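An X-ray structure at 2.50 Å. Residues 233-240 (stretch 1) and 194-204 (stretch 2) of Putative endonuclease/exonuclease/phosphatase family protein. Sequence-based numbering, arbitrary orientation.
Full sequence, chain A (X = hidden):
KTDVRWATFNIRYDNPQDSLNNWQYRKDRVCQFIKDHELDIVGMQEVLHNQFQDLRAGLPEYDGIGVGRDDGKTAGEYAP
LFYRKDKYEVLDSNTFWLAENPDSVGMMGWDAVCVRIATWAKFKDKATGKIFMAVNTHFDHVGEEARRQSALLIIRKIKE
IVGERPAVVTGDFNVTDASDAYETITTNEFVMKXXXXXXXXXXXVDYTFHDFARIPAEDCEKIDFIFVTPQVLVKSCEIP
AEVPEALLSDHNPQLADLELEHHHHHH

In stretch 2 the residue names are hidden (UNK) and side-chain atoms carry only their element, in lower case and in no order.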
# COMPACT_ATOMS: atom_id res chain seq x y z
N LEU A 233 13.23 10.30 -6.39
CA LEU A 233 13.34 11.50 -5.57
C LEU A 233 12.04 11.73 -4.81
O LEU A 233 10.97 11.86 -5.41
CB LEU A 233 13.62 12.71 -6.44
CG LEU A 233 13.50 14.05 -5.69
CD1 LEU A 233 14.60 14.13 -4.63
CD2 LEU A 233 13.62 15.21 -6.67
N VAL A 234 12.12 11.80 -3.48
CA VAL A 234 10.94 12.03 -2.68
C VAL A 234 10.81 13.50 -2.36
O VAL A 234 11.41 13.98 -1.40
CB VAL A 234 10.99 11.26 -1.35
CG1 VAL A 234 9.68 11.46 -0.60
CG2 VAL A 234 11.25 9.77 -1.61
N LYS A 235 10.02 14.20 -3.17
CA LYS A 235 9.80 15.64 -2.99
C LYS A 235 9.10 15.97 -1.67
O LYS A 235 9.54 16.85 -0.93
CB LYS A 235 8.97 16.20 -4.17
CG LYS A 235 9.75 16.27 -5.49
CD LYS A 235 8.85 16.59 -6.68
CE LYS A 235 7.91 15.42 -7.01
NZ LYS A 235 6.96 15.74 -8.13
N SER A 236 8.01 15.26 -1.39
CA SER A 236 7.28 15.50 -0.15
C SER A 236 6.37 14.36 0.28
O SER A 236 6.00 13.50 -0.51
CB SER A 236 6.47 16.79 -0.25
OG SER A 236 5.58 16.75 -1.34
N CYS A 237 6.03 14.38 1.56
CA CYS A 237 5.17 13.39 2.16
C CYS A 237 4.14 14.06 3.05
O CYS A 237 4.41 15.06 3.71
CB CYS A 237 5.99 12.42 3.01
SG CYS A 237 6.75 11.09 2.08
N GLU A 238 2.94 13.50 3.06
CA GLU A 238 1.89 14.04 3.89
C GLU A 238 1.02 12.94 4.46
O GLU A 238 0.70 11.97 3.79
CB GLU A 238 1.03 15.01 3.09
CG GLU A 238 -0.13 15.56 3.91
CD GLU A 238 -1.15 16.27 3.05
OE1 GLU A 238 -0.78 17.24 2.35
OE2 GLU A 238 -2.33 15.85 3.09
N ILE A 239 0.65 13.11 5.72
CA ILE A 239 -0.22 12.16 6.39
C ILE A 239 -1.29 13.03 7.02
O ILE A 239 -1.11 13.57 8.10
CB ILE A 239 0.53 11.37 7.49
CG1 ILE A 239 1.66 10.54 6.85
CG2 ILE A 239 -0.43 10.45 8.22
CD1 ILE A 239 2.52 9.80 7.86
N PRO A 240 -2.43 13.19 6.32
CA PRO A 240 -3.53 14.02 6.82
C PRO A 240 -4.13 13.49 8.11
O PRO A 240 -4.35 12.29 8.27
CB PRO A 240 -4.53 13.99 5.67
CG PRO A 240 -4.30 12.63 5.06
CD PRO A 240 -2.78 12.56 5.04
N UNK A 194 13.08 4.90 3.14
CA UNK A 194 11.77 5.12 3.74
C UNK A 194 11.37 6.51 3.23
O UNK A 194 11.96 7.51 3.62
c UNK A 194 11.89 5.13 5.26
o UNK A 194 10.48 5.26 7.16
o UNK A 194 9.70 6.07 5.28
c UNK A 194 10.59 5.51 5.95
N UNK A 195 10.38 6.56 2.34
CA UNK A 195 9.96 7.85 1.77
C UNK A 195 9.65 8.92 2.81
O UNK A 195 9.85 10.11 2.56
c UNK A 195 8.74 7.65 0.86
N UNK A 196 9.17 8.50 3.98
CA UNK A 196 8.83 9.45 5.03
C UNK A 196 10.06 10.11 5.67
O UNK A 196 10.01 11.28 6.05
o UNK A 196 5.57 12.46 9.68
c UNK A 196 7.98 8.76 6.09
c UNK A 196 6.15 11.55 8.81
c UNK A 196 5.82 11.58 7.48
c UNK A 196 7.05 10.61 9.29
c UNK A 196 7.33 9.72 7.06
c UNK A 196 7.64 9.70 8.41
c UNK A 196 6.41 10.67 6.61
N UNK A 197 11.14 9.35 5.81
CA UNK A 197 12.39 9.84 6.40
C UNK A 197 13.31 10.55 5.40
O UNK A 197 14.23 11.25 5.80
c UNK A 197 12.98 8.46 8.51
n UNK A 197 13.29 6.41 10.61
c UNK A 197 11.95 6.97 10.26
c UNK A 197 13.18 8.69 7.02
c UNK A 197 11.91 7.41 8.80
N UNK A 198 13.07 10.38 4.10
CA UNK A 198 13.93 11.02 3.10
C UNK A 198 13.28 12.15 2.33
O UNK A 198 13.92 12.79 1.51
c UNK A 198 15.46 9.05 2.71
o UNK A 198 13.39 9.24 1.50
c UNK A 198 14.47 9.99 2.06
N UNK A 199 11.99 12.38 2.58
CA UNK A 199 11.25 13.45 1.91
C UNK A 199 11.82 14.81 2.26
O UNK A 199 12.18 15.07 3.41
c UNK A 199 9.78 13.40 2.30
N UNK A 200 11.90 15.69 1.26
CA UNK A 200 12.42 17.03 1.46
C UNK A 200 11.44 17.88 2.27
O UNK A 200 11.83 18.84 2.93
c UNK A 200 12.67 17.69 0.11
N UNK A 201 10.17 17.51 2.22
CA UNK A 201 9.13 18.24 2.94
C UNK A 201 8.10 17.24 3.47
O UNK A 201 7.67 16.34 2.75
c UNK A 201 6.85 21.11 1.60
c UNK A 201 5.11 22.87 1.60
n UNK A 201 5.68 23.49 0.57
c UNK A 201 8.48 19.26 1.99
c UNK A 201 7.31 20.01 2.56
n UNK A 201 4.00 23.38 2.14
n UNK A 201 5.64 21.76 2.10
N UNK A 202 7.73 17.40 4.74
CA UNK A 202 6.77 16.53 5.40
C UNK A 202 5.69 17.34 6.09
O UNK A 202 5.98 18.25 6.86
c UNK A 202 6.45 14.88 7.27
c UNK A 202 7.48 15.66 6.46
c UNK A 202 8.46 14.72 5.80
N UNK A 203 4.43 17.01 5.81
CA UNK A 203 3.31 17.72 6.42
C UNK A 203 2.27 16.74 6.96
O UNK A 203 2.18 15.60 6.51
o UNK A 203 2.14 17.96 4.29
c UNK A 203 3.68 19.71 4.92
c UNK A 203 2.65 18.69 5.41
N UNK A 204 1.49 17.19 7.94
CA UNK A 204 0.48 16.34 8.52
C UNK A 204 0.94 15.75 9.83
O UNK A 204 1.85 16.27 10.48
O HOH W 1 14.52 13.61 -0.71
O HOH W 2 3.67 17.53 1.60

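Position 194 has two side-chain carbons, the second carrying two oxygens, and touches nothing on stretch 1. One oxygen accepts from the backbone N of position 196, capping the short helix that follows; this is Asp 194, whose OD2 is also satisfied elsewhere in the structure.

Position 195 has a single side-chain carbon, lying 4.1 Å from Val 234 CG2 and 4.2 Å from Cys 237 SG. It is Ala 195, compact enough for this buried site; its O sits 3.3 Å from Cys 237 SG.

At 196, one carbon leads to a six-carbon ring bearing an oxygen. The CA-to-CB bond points away, but the ring comes back, placing one ring carbon 3.8 Å from Ile 239 CD1 and another 4.0 Å from Cys 237 CB. This is Tyr 196, a large aromatic that covers apolar atoms obliquely.

Position 197 carries four carbons in a row ending in nitrogen and makes no contact with stretch 1. This is Lys 197, its long charged chain suited to an exposed site.

Position 198 has a carbon bearing one oxygen and one carbon, the oxygen 3.8 Å from Val 234 CG2. Thr 198 lies in the short, weakly bonded helical stretch, and a water donates to both its O and Val 234 O.

Position 199 has one carbon, 3.5 Å from Val 234 CG1 and 3.8 Å from Cys 237 SG; Ala 199 packs against both. Position 200 also has one carbon, 3.4 Å from Lys 235 O, and is Ala 200, a small residue where the backbones meet.

Position 201 has three carbons, a nitrogen, then a carbon with two more nitrogens; its CB is 3.9 Å from Ser 236 CB. In Arg 201 the aliphatic start lies beside Ser 236, while the charged end reaches out from an exposed site.

Position 202 shows one carbon carrying two others, one of them 4.4 Å from Cys 237 CB. It is Val 202, a beta-branched strand residue on the same face as Cys 237.

Position 203 has a carbon bearing an oxygen and a carbon, the oxygen 3.3 Å from Glu 238 CG. Thr 203, on the face of Glu 238, is beta-branched and suits a strand; its OG1 hydrogen-bonds to a water O 3.1 Å away.

Position 204 has no side chain and a positive phi of 100°. An ideal CB would lie 2.1 Å from Ile 239 O, so Gly 204 fits.

The contact is chiefly a parallel strand pairing. Cys 237 N donates to Arg 201 O (2.8 Å), Thr 203 N to Cys 237 O (2.9 Å) and Ile 239 N to Thr 203 O (3.0 Å); before them, Ala 200 N donates to Val 234 O (3.2 Å). Val 234, Cys 237 and Ile 239 add apolar packing against the helical segment and Ala 199.

Stretch 2, residues 194-204: DAYKTAARVTG
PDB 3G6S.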